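Local coordinates for pyruvate formate-lyase 2 (Archaeoglobus fulgidus, PDB 2F3O), which belongs to the glycyl radical enzymes and probably has lyase activity, although its physiological substrate and reaction remain unknown, at residues Glu270-Gln280 with Ala330-Cys340; Ser154-Tyr162 with Thr422-Gly433. All coordinates share one frame; numbering follows the deposited sequence.

Contact 1 (Glu270-Gln280 with Ala330-Cys340); sequences EQAISMGRIDQ and ATNQAVTIGGC. With GOL (glycerol), chain D.
Ala330 offers its carbonyl to the side chain of Gln271, whose NE2 donates to Ala330 O at 3.0 Å, with that oxygen in the plane of the amide. A bend of the glutamine chain (chi2 -62°) brings this end to the other segment, and OE1 accepts from glycerol O3 at 2.8 Å. Thr331 O then receives the backbone N of Ala272. From Asn332, ND2 reaches the same O3, which is therefore held by one amide from each segment. Gln333 lays CB and CG against the carbonyl of Ile273. Ala334 is bound through both its polar backbone atoms: N donates to Ser274 OG at 3.1 Å and O accepts from Met275 N at 3.0 Å. Val335 puts CG2 against CG2 of Ile278, 3.5 Å away, where the two branched chains cross at a slant. The N of Thr336 donates to Gly276 O, while a water joins Thr336 OG1, also bonded to Thr423 OG1, to Gly276 N. Farther on, Asp279 OD2 takes the N of Gly338 at 2.9 Å from above the carboxylate plane, and is shared with Thr352. The last grip is that of Arg277: NH1 and NH2 converge end-on upon Cys340 O (NH2 at 2.9 Å), and NH2 also donates to Gly338 O. The segments run in the same direction, wholly buried, and their first halves wall the glycerol pocket, consistent with the barrel interior of a glycyl radical enzyme. Strand 334-338 is an outer strand of its sheet within this chain, beside 368-373; helix 350-362 packs on Ile278 and Ile337, helix 250-267 on Met275 and Gln333.

Contact 2 (Ser154-Tyr162 with Thr422-Gly433); sequences SHVAVNYPY and TTDGCVEIAPFG. With GOL (glycerol), chain D.
The imidazole of His155 meets Glu428 at its edge: CD2 lies 3.9 Å from Glu428 OE1, which sits in the ring plane, and ring and carboxylate are turned 51° against each other. ND1 is bonded to Ile153 O, and NE2 is the nitrogen that faces the glycerol, which joins the two groups at that same edge, its O2 3.1 Å from His155 NE2 in a hydrogen bond and its O1 donating to Glu428 OE1 at 2.7 Å. The second ring, that of Phe432, has the CB of Ala157 at its edge, while its CZ comes 3.7 Å from CD of Pro161, the proline and the phenylalanine approaching from opposite directions. With CG anti to the backbone N (chi1 -178°), the phenyl group extends toward the start of helix 160-164; Tyr343 of the second subunit packs on it as well. Between the rings, Ala157 points its CB at Thr422, 3.7 Å from OG1, and Asp424 sets its CB near the N of Ala157. The carboxylate of Asp424 finds its partner outside, in Ser439.

Asn159 does two jobs. Its OD1 accepts from Tyr162 N at 3.0 Å, capping the helix, and its ND2 donates to Gly433 O at 2.9 Å from above the carbonyl plane, a bent bond (N-H...O 137°).

Strands 421-424 and 428-431 form a hairpin whose loop, with the run Gly425 to Glu428, matches the cysteine loop of glycyl radical enzymes; in related enzymes this cysteine is thought to carry the transient thiyl radical. Here Val427 N on OE2 and Ser439 on OE1 hold the Glu428 carboxylate, and Cys426 SG lies 3.7 Å from glycerol C1. Such a polar lining beside a thiol is consistent with a pocket for a hydroxylated substrate.

In the fold
Contacts 1 and 2 have centres about 6 Å apart and share a buried wall of the glycerol pocket. Ser274 O and Val158 N, 2.9 Å apart, join strands 273-274 and 156-157 into a parallel pair, so 270-280 lies between 154-162 and 330-340. A further link is between threonines: Thr336 OG1 and Thr423 OG1 are 2.8 Å apart, tying strand 334-338 to the hairpin. Each of the four segments contributes one hydrogen bond to the glycerol, and Asp440 adds another. Asn332 of contact 1 packs on Trp753, which follows the predicted radical site Gly752, while contact 2 brings the cysteine loop, consistent with an active site here.

Contact 1 (Glu270-Gln280 with Ala330-Cys340)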
loop_
_atom_site.group_PDB
_atom_site.type_symbol
_atom_site.label_atom_id
_atom_site.label_comp_id
_atom_site.label_asym_id
_atom_site.label_seq_id
_atom_site.Cartn_x
_atom_site.Cartn_y
_atom_site.Cartn_z
ATOM N N GLU A 270 11.271 4.933 34.073
ATOM C CA GLU A 270 10.550 5.753 35.066
ATOM C C GLU A 270 9.862 7.020 34.600
ATOM O O GLU A 270 9.165 7.645 35.391
ATOM C CB GLU A 270 11.541 6.187 36.134
ATOM C CG GLU A 270 12.806 5.364 36.114
ATOM C CD GLU A 270 13.950 5.967 35.292
ATOM O OE1 GLU A 270 14.072 7.217 35.225
ATOM O OE2 GLU A 270 14.739 5.172 34.718
ATOM N N GLN A 271 10.055 7.429 33.351
ATOM C CA GLN A 271 9.585 8.741 32.948
ATOM C C GLN A 271 8.191 8.789 32.318
ATOM O O GLN A 271 7.953 8.262 31.229
ATOM C CB GLN A 271 10.605 9.430 32.046
ATOM C CG GLN A 271 11.985 9.446 32.614
ATOM C CD GLN A 271 12.039 10.195 33.894
ATOM O OE1 GLN A 271 11.590 11.332 33.950
ATOM N NE2 GLN A 271 12.589 9.578 34.941
ATOM N N ALA A 272 7.281 9.425 33.035
ATOM C CA ALA A 272 6.069 9.983 32.461
ATOM C C ALA A 272 5.005 9.006 32.029
ATOM O O ALA A 272 4.202 9.337 31.169
ATOM C CB ALA A 272 6.386 10.967 31.352
ATOM N N ILE A 273 4.999 7.812 32.609
ATOM C CA ILE A 273 3.931 6.868 32.342
ATOM C C ILE A 273 2.707 7.379 33.087
ATOM O O ILE A 273 2.659 7.334 34.306
ATOM C CB ILE A 273 4.296 5.474 32.839
ATOM C CG1 ILE A 273 5.641 5.057 32.280
ATOM C CG2 ILE A 273 3.241 4.470 32.448
ATOM C CD1 ILE A 273 6.065 3.695 32.734
ATOM N N SER A 274 1.724 7.881 32.355
ATOM C CA SER A 274 0.662 8.675 32.965
ATOM C C SER A 274 -0.696 8.008 32.883
ATOM O O SER A 274 -0.866 7.010 32.184
ATOM C CB SER A 274 0.622 10.048 32.312
ATOM O OG SER A 274 1.911 10.651 32.380
ATOM N N MET A 275 -1.667 8.546 33.605
ATOM C CA MET A 275 -2.951 7.871 33.727
ATOM C C MET A 275 -4.076 8.507 32.914
ATOM O O MET A 275 -5.179 7.968 32.846
ATOM C CB MET A 275 -3.351 7.751 35.192
ATOM C CG MET A 275 -2.605 6.658 35.932
ATOM S SD MET A 275 -2.722 6.873 37.725
ATOM C CE MET A 275 -1.096 7.558 38.075
ATOM N N GLY A 276 -3.800 9.652 32.306
ATOM C CA GLY A 276 -4.747 10.263 31.382
ATOM C C GLY A 276 -5.905 10.981 32.015
ATOM O O GLY A 276 -5.805 11.502 33.113
ATOM N N ARG A 277 -7.029 11.004 31.326
ATOM C CA ARG A 277 -8.202 11.686 31.863
ATOM C C ARG A 277 -8.960 10.838 32.870
ATOM O O ARG A 277 -10.098 10.429 32.633
ATOM C CB ARG A 277 -9.123 12.132 30.749
ATOM C CG ARG A 277 -8.465 13.082 29.804
ATOM C CD ARG A 277 -9.451 13.551 28.778
ATOM N NE ARG A 277 -10.263 14.630 29.307
ATOM C CZ ARG A 277 -11.164 15.257 28.578
ATOM N NH1 ARG A 277 -11.324 14.880 27.326
ATOM N NH2 ARG A 277 -11.883 16.255 29.082
ATOM N N ILE A 278 -8.306 10.644 34.011
ATOM C CA ILE A 278 -8.745 9.800 35.104
ATOM C C ILE A 278 -10.086 10.211 35.706
ATOM O O ILE A 278 -10.841 9.358 36.157
ATOM C CB ILE A 278 -7.633 9.735 36.171
ATOM C CG1 ILE A 278 -7.803 8.540 37.098
ATOM C CG2 ILE A 278 -7.534 11.038 36.936
ATOM C CD1 ILE A 278 -6.555 8.210 37.885
ATOM N N ASP A 279 -10.410 11.501 35.668
ATOM C CA ASP A 279 -11.688 11.968 36.198
ATOM C C ASP A 279 -12.843 11.634 35.260
ATOM O O ASP A 279 -13.988 11.479 35.694
ATOM C CB ASP A 279 -11.653 13.466 36.524
ATOM C CG ASP A 279 -11.445 14.329 35.304
ATOM O OD1 ASP A 279 -10.601 14.000 34.449
ATOM O OD2 ASP A 279 -12.120 15.369 35.210
ATOM N N GLN A 280 -12.531 11.497 33.978
ATOM C CA GLN A 280 -13.543 11.205 32.991
ATOM C C GLN A 280 -13.945 9.728 33.002
ATOM O O GLN A 280 -15.122 9.386 32.838
ATOM C CB GLN A 280 -13.027 11.610 31.617
ATOM C CG GLN A 280 -12.613 13.029 31.562
ATOM C CD GLN A 280 -13.757 13.969 31.881
ATOM O OE1 GLN A 280 -14.860 13.836 31.343
ATOM N NE2 GLN A 280 -13.496 14.938 32.753
ATOM N N ALA A 330 12.633 13.839 39.041
ATOM C CA ALA A 330 11.611 13.893 38.016
ATOM C C ALA A 330 11.272 12.509 37.511
ATOM O O ALA A 330 12.103 11.819 36.927
ATOM C CB ALA A 330 12.093 14.752 36.894
ATOM N N THR A 331 10.051 12.082 37.769
ATOM C CA THR A 331 9.570 10.840 37.194
ATOM C C THR A 331 8.288 11.162 36.444
ATOM O O THR A 331 8.199 10.951 35.235
ATOM C CB THR A 331 9.322 9.766 38.263
ATOM O OG1 THR A 331 8.464 10.285 39.289
ATOM C CG2 THR A 331 10.638 9.329 38.878
ATOM N N ASN A 332 7.305 11.663 37.185
ATOM C CA ASN A 332 6.154 12.348 36.627
ATOM C C ASN A 332 5.049 11.512 36.036
ATOM O O ASN A 332 4.680 11.705 34.881
ATOM C CB ASN A 332 6.578 13.485 35.703
ATOM C CG ASN A 332 7.208 14.599 36.466
ATOM O OD1 ASN A 332 6.561 15.184 37.310
ATOM N ND2 ASN A 332 8.481 14.869 36.224
ATOM N N GLN A 333 4.531 10.586 36.838
ATOM C CA GLN A 333 3.288 9.922 36.508
ATOM C C GLN A 333 2.214 10.976 36.568
ATOM O O GLN A 333 1.812 11.381 37.639
ATOM C CB GLN A 333 2.956 8.821 37.514
ATOM C CG GLN A 333 3.815 7.589 37.390
ATOM C CD GLN A 333 3.773 6.751 38.634
ATOM O OE1 GLN A 333 2.783 6.076 38.906
ATOM N NE2 GLN A 333 4.854 6.780 39.398
ATOM N N ALA A 334 1.749 11.421 35.412
ATOM C CA ALA A 334 0.820 12.519 35.376
ATOM C C ALA A 334 -0.629 12.084 35.457
ATOM O O ALA A 334 -0.971 10.948 35.173
ATOM C CB ALA A 334 1.041 13.337 34.146
ATOM N N VAL A 335 -1.490 13.011 35.827
ATOM C CA VAL A 335 -2.893 12.716 35.898
ATOM C C VAL A 335 -3.593 13.918 35.256
ATOM O O VAL A 335 -3.150 15.048 35.458
ATOM C CB VAL A 335 -3.266 12.422 37.387
ATOM C CG1 VAL A 335 -3.904 13.604 38.105
ATOM C CG2 VAL A 335 -4.106 11.160 37.500
ATOM N N THR A 336 -4.608 13.688 34.417
ATOM C CA THR A 336 -5.322 14.792 33.748
ATOM C C THR A 336 -6.778 14.911 34.206
ATOM O O THR A 336 -7.572 13.986 34.024
ATOM C CB THR A 336 -5.315 14.649 32.209
ATOM O OG1 THR A 336 -3.988 14.376 31.754
ATOM C CG2 THR A 336 -5.846 15.902 31.521
ATOM N N ILE A 337 -7.121 16.048 34.807
ATOM C CA ILE A 337 -8.495 16.320 35.211
ATOM C C ILE A 337 -9.093 17.532 34.492
ATOM O O ILE A 337 -8.374 18.420 34.034
ATOM C CB ILE A 337 -8.635 16.491 36.763
ATOM C CG1 ILE A 337 -7.928 17.759 37.267
ATOM C CG2 ILE A 337 -8.104 15.278 37.494
ATOM C CD1 ILE A 337 -7.961 17.898 38.770
ATOM N N GLY A 338 -10.417 17.574 34.403
ATOM C CA GLY A 338 -11.108 18.714 33.801
ATOM C C GLY A 338 -11.118 18.693 32.292
ATOM O O GLY A 338 -10.714 17.714 31.671
ATOM N N GLY A 339 -11.586 19.766 31.682
ATOM C CA GLY A 339 -11.569 19.861 30.228
ATOM C C GLY A 339 -12.941 19.659 29.639
ATOM O O GLY A 339 -13.930 19.618 30.364
ATOM N N CYS A 340 -13.002 19.533 28.318
ATOM C CA CYS A 340 -14.279 19.397 27.623
ATOM C C CYS A 340 -14.488 18.026 26.958
ATOM O O CYS A 340 -13.570 17.199 26.897
ATOM C CB CYS A 340 -14.397 20.486 26.573
ATOM S SG CYS A 340 -13.230 20.261 25.247
HETATM C C1 GOL D . 8.437 14.660 31.239
HETATM O O1 GOL D . 8.676 14.827 29.872
HETATM C C2 GOL D . 9.748 14.409 31.949
HETATM O O2 GOL D . 10.701 13.752 31.130
HETATM C C3 GOL D . 9.377 13.579 33.156
HETATM O O3 GOL D . 10.323 13.840 34.154
HETATM O O HOH W 1 -2.200 11.991 32.378
#

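Contact 2 (Ser154-Tyr162 with Thr422-Gly433)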
loop_
_atom_site.group_PDB
_atom_site.type_symbol
_atom_site.label_atom_id
_atom_site.label_comp_id
_atom_site.label_asym_id
_atom_site.label_seq_id
_atom_site.Cartn_x
_atom_site.Cartn_y
_atom_site.Cartn_z
ATOM N N SER A 154 8.829 5.269 26.974
ATOM C CA SER A 154 7.785 5.691 27.921
ATOM C C SER A 154 7.008 6.938 27.457
ATOM O O SER A 154 6.612 7.027 26.284
ATOM C CB SER A 154 8.367 5.924 29.314
ATOM O OG SER A 154 8.879 4.738 29.884
ATOM N N HIS A 155 6.813 7.896 28.364
ATOM C CA HIS A 155 6.116 9.156 28.052
ATOM C C HIS A 155 4.813 8.996 27.315
ATOM O O HIS A 155 4.684 9.467 26.199
ATOM C CB HIS A 155 7.004 10.094 27.237
ATOM C CG HIS A 155 8.216 10.543 27.971
ATOM N ND1 HIS A 155 9.346 9.762 28.073
ATOM C CD2 HIS A 155 8.469 11.677 28.660
ATOM C CE1 HIS A 155 10.251 10.403 28.782
ATOM N NE2 HIS A 155 9.736 11.557 29.172
ATOM N N VAL A 156 3.865 8.305 27.913
ATOM C CA VAL A 156 2.577 8.143 27.286
ATOM C C VAL A 156 1.558 8.023 28.395
ATOM O O VAL A 156 1.822 7.368 29.401
ATOM C CB VAL A 156 2.557 6.905 26.323
ATOM C CG1 VAL A 156 3.152 5.678 26.973
ATOM C CG2 VAL A 156 1.153 6.629 25.801
ATOM N N ALA A 157 0.436 8.715 28.263
ATOM C CA ALA A 157 -0.706 8.415 29.090
ATOM C C ALA A 157 -1.365 7.109 28.596
ATOM O O ALA A 157 -1.864 7.029 27.472
ATOM C CB ALA A 157 -1.690 9.556 29.074
ATOM N N VAL A 158 -1.330 6.100 29.463
ATOM C CA VAL A 158 -1.878 4.771 29.251
ATOM C C VAL A 158 -3.372 4.776 28.992
ATOM O O VAL A 158 -4.126 5.456 29.679
ATOM C CB VAL A 158 -1.641 3.970 30.521
ATOM C CG1 VAL A 158 -2.200 2.580 30.405
ATOM C CG2 VAL A 158 -0.171 3.941 30.844
ATOM N N ASN A 159 -3.810 4.031 27.987
ATOM C CA ASN A 159 -5.230 3.983 27.682
ATOM C C ASN A 159 -6.002 3.088 28.664
ATOM O O ASN A 159 -6.341 1.947 28.344
ATOM C CB ASN A 159 -5.429 3.514 26.252
ATOM C CG ASN A 159 -6.821 3.784 25.722
ATOM O OD1 ASN A 159 -7.770 3.993 26.483
ATOM N ND2 ASN A 159 -6.963 3.731 24.392
ATOM N N TYR A 160 -6.293 3.623 29.845
ATOM C CA TYR A 160 -7.107 2.905 30.807
ATOM C C TYR A 160 -8.532 2.583 30.384
ATOM O O TYR A 160 -8.973 1.464 30.626
ATOM C CB TYR A 160 -7.027 3.514 32.207
ATOM C CG TYR A 160 -5.684 3.208 32.812
ATOM C CD1 TYR A 160 -4.774 4.209 33.074
ATOM C CD2 TYR A 160 -5.306 1.900 33.055
ATOM C CE1 TYR A 160 -3.528 3.917 33.593
ATOM C CE2 TYR A 160 -4.065 1.594 33.567
ATOM C CZ TYR A 160 -3.176 2.603 33.831
ATOM O OH TYR A 160 -1.942 2.309 34.345
ATOM N N PRO A 161 -9.251 3.521 29.728
ATOM C CA PRO A 161 -10.569 3.079 29.273
ATOM C C PRO A 161 -10.612 1.910 28.267
ATOM O O PRO A 161 -11.600 1.182 28.256
ATOM C CB PRO A 161 -11.191 4.353 28.680
ATOM C CG PRO A 161 -10.106 5.263 28.470
ATOM C CD PRO A 161 -9.045 4.949 29.443
ATOM N N TYR A 162 -9.559 1.731 27.460
ATOM C CA TYR A 162 -9.436 0.566 26.567
ATOM C C TYR A 162 -9.312 -0.699 27.412
ATOM O O TYR A 162 -9.942 -1.728 27.126
ATOM C CB TYR A 162 -8.192 0.703 25.665
ATOM C CG TYR A 162 -8.017 -0.377 24.600
ATOM C CD1 TYR A 162 -8.927 -0.501 23.567
ATOM C CD2 TYR A 162 -6.929 -1.269 24.629
ATOM C CE1 TYR A 162 -8.778 -1.452 22.587
ATOM C CE2 TYR A 162 -6.771 -2.250 23.630
ATOM C CZ TYR A 162 -7.722 -2.332 22.615
ATOM O OH TYR A 162 -7.648 -3.281 21.607
ATOM N N THR A 422 -5.139 14.393 26.245
ATOM C CA THR A 422 -4.610 14.167 27.559
ATOM C C THR A 422 -3.248 14.828 27.671
ATOM O O THR A 422 -2.672 15.299 26.696
ATOM C CB THR A 422 -4.428 12.681 27.828
ATOM O OG1 THR A 422 -4.009 12.485 29.191
ATOM C CG2 THR A 422 -3.395 12.102 26.864
ATOM N N THR A 423 -2.741 14.870 28.888
ATOM C CA THR A 423 -1.418 15.352 29.103
ATOM C C THR A 423 -0.575 14.196 29.663
ATOM O O THR A 423 -1.114 13.200 30.133
ATOM C CB THR A 423 -1.452 16.551 30.067
ATOM O OG1 THR A 423 -1.875 16.094 31.345
ATOM C CG2 THR A 423 -2.461 17.618 29.613
ATOM N N ASP A 424 0.740 14.316 29.572
ATOM C CA ASP A 424 1.653 13.399 30.255
ATOM C C ASP A 424 2.970 14.134 30.569
ATOM O O ASP A 424 3.312 15.141 29.915
ATOM C CB ASP A 424 1.942 12.148 29.416
ATOM C CG ASP A 424 2.600 12.477 28.069
ATOM O OD1 ASP A 424 1.860 12.826 27.122
ATOM O OD2 ASP A 424 3.845 12.367 27.958
ATOM N N GLY A 425 3.699 13.621 31.557
ATOM C CA GLY A 425 4.963 14.223 31.955
ATOM C C GLY A 425 4.839 15.567 32.647
ATOM O O GLY A 425 4.096 15.698 33.609
ATOM N N CYS A 426 5.570 16.563 32.163
ATOM C CA CYS A 426 5.395 17.923 32.623
ATOM C C CYS A 426 4.226 18.639 31.965
ATOM O O CYS A 426 3.212 18.951 32.611
ATOM C CB CYS A 426 6.619 18.733 32.290
ATOM S SG CYS A 426 8.099 17.988 32.816
ATOM N N VAL A 427 4.414 18.976 30.686
ATOM C CA VAL A 427 3.493 19.871 29.970
ATOM C C VAL A 427 3.045 19.332 28.612
ATOM O O VAL A 427 2.300 20.004 27.892
ATOM C CB VAL A 427 4.111 21.291 29.740
ATOM C CG1 VAL A 427 4.602 21.885 31.030
ATOM C CG2 VAL A 427 5.247 21.242 28.730
ATOM N N GLU A 428 3.511 18.130 28.270
ATOM C CA GLU A 428 3.251 17.500 26.971
ATOM C C GLU A 428 1.801 17.081 26.740
ATOM O O GLU A 428 1.161 16.507 27.623
ATOM C CB GLU A 428 4.155 16.299 26.803
ATOM C CG GLU A 428 5.602 16.618 27.099
ATOM C CD GLU A 428 6.038 16.145 28.471
ATOM O OE1 GLU A 428 6.323 14.945 28.628
ATOM O OE2 GLU A 428 6.088 16.971 29.402
ATOM N N ILE A 429 1.295 17.386 25.546
ATOM C CA ILE A 429 -0.085 17.084 25.182
ATOM C C ILE A 429 -0.135 16.099 24.017
ATOM O O ILE A 429 0.800 16.017 23.205
ATOM C CB ILE A 429 -0.873 18.348 24.833
ATOM C CG1 ILE A 429 -0.159 19.150 23.750
ATOM C CG2 ILE A 429 -1.061 19.210 26.060
ATOM C CD1 ILE A 429 -1.073 20.128 23.074
ATOM N N ALA A 430 -1.237 15.354 23.948
ATOM C CA ALA A 430 -1.345 14.189 23.064
ATOM C C ALA A 430 -2.783 13.737 23.012
ATOM O O ALA A 430 -3.494 13.876 23.989
ATOM C CB ALA A 430 -0.449 13.032 23.572
ATOM N N PRO A 431 -3.227 13.227 21.852
ATOM C CA PRO A 431 -4.494 12.478 21.777
ATOM C C PRO A 431 -4.506 11.345 22.798
ATOM O O PRO A 431 -3.521 10.635 22.919
ATOM C CB PRO A 431 -4.498 11.916 20.348
ATOM C CG PRO A 431 -3.124 12.201 19.801
ATOM C CD PRO A 431 -2.595 13.371 20.530
ATOM N N PHE A 432 -5.599 11.204 23.541
ATOM C CA PHE A 432 -5.654 10.239 24.616
ATOM C C PHE A 432 -5.889 8.829 24.140
ATOM O O PHE A 432 -6.937 8.493 23.594
ATOM C CB PHE A 432 -6.709 10.647 25.647
ATOM C CG PHE A 432 -6.810 9.731 26.847
ATOM C CD1 PHE A 432 -5.682 9.253 27.491
ATOM C CD2 PHE A 432 -8.053 9.389 27.359
ATOM C CE1 PHE A 432 -5.798 8.412 28.593
ATOM C CE2 PHE A 432 -8.176 8.554 28.463
ATOM C CZ PHE A 432 -7.049 8.067 29.082
ATOM N N GLY A 433 -4.877 8.008 24.359
ATOM C CA GLY A 433 -5.074 6.582 24.342
ATOM C C GLY A 433 -4.722 5.882 23.050
ATOM O O GLY A 433 -4.637 4.655 22.995
HETATM C C1 GOL D . 8.437 14.660 31.239
HETATM O O1 GOL D . 8.676 14.827 29.872
HETATM C C2 GOL D . 9.748 14.409 31.949
HETATM O O2 GOL D . 10.701 13.752 31.130
HETATM C C3 GOL D . 9.377 13.579 33.156
HETATM O O3 GOL D . 10.323 13.840 34.154
#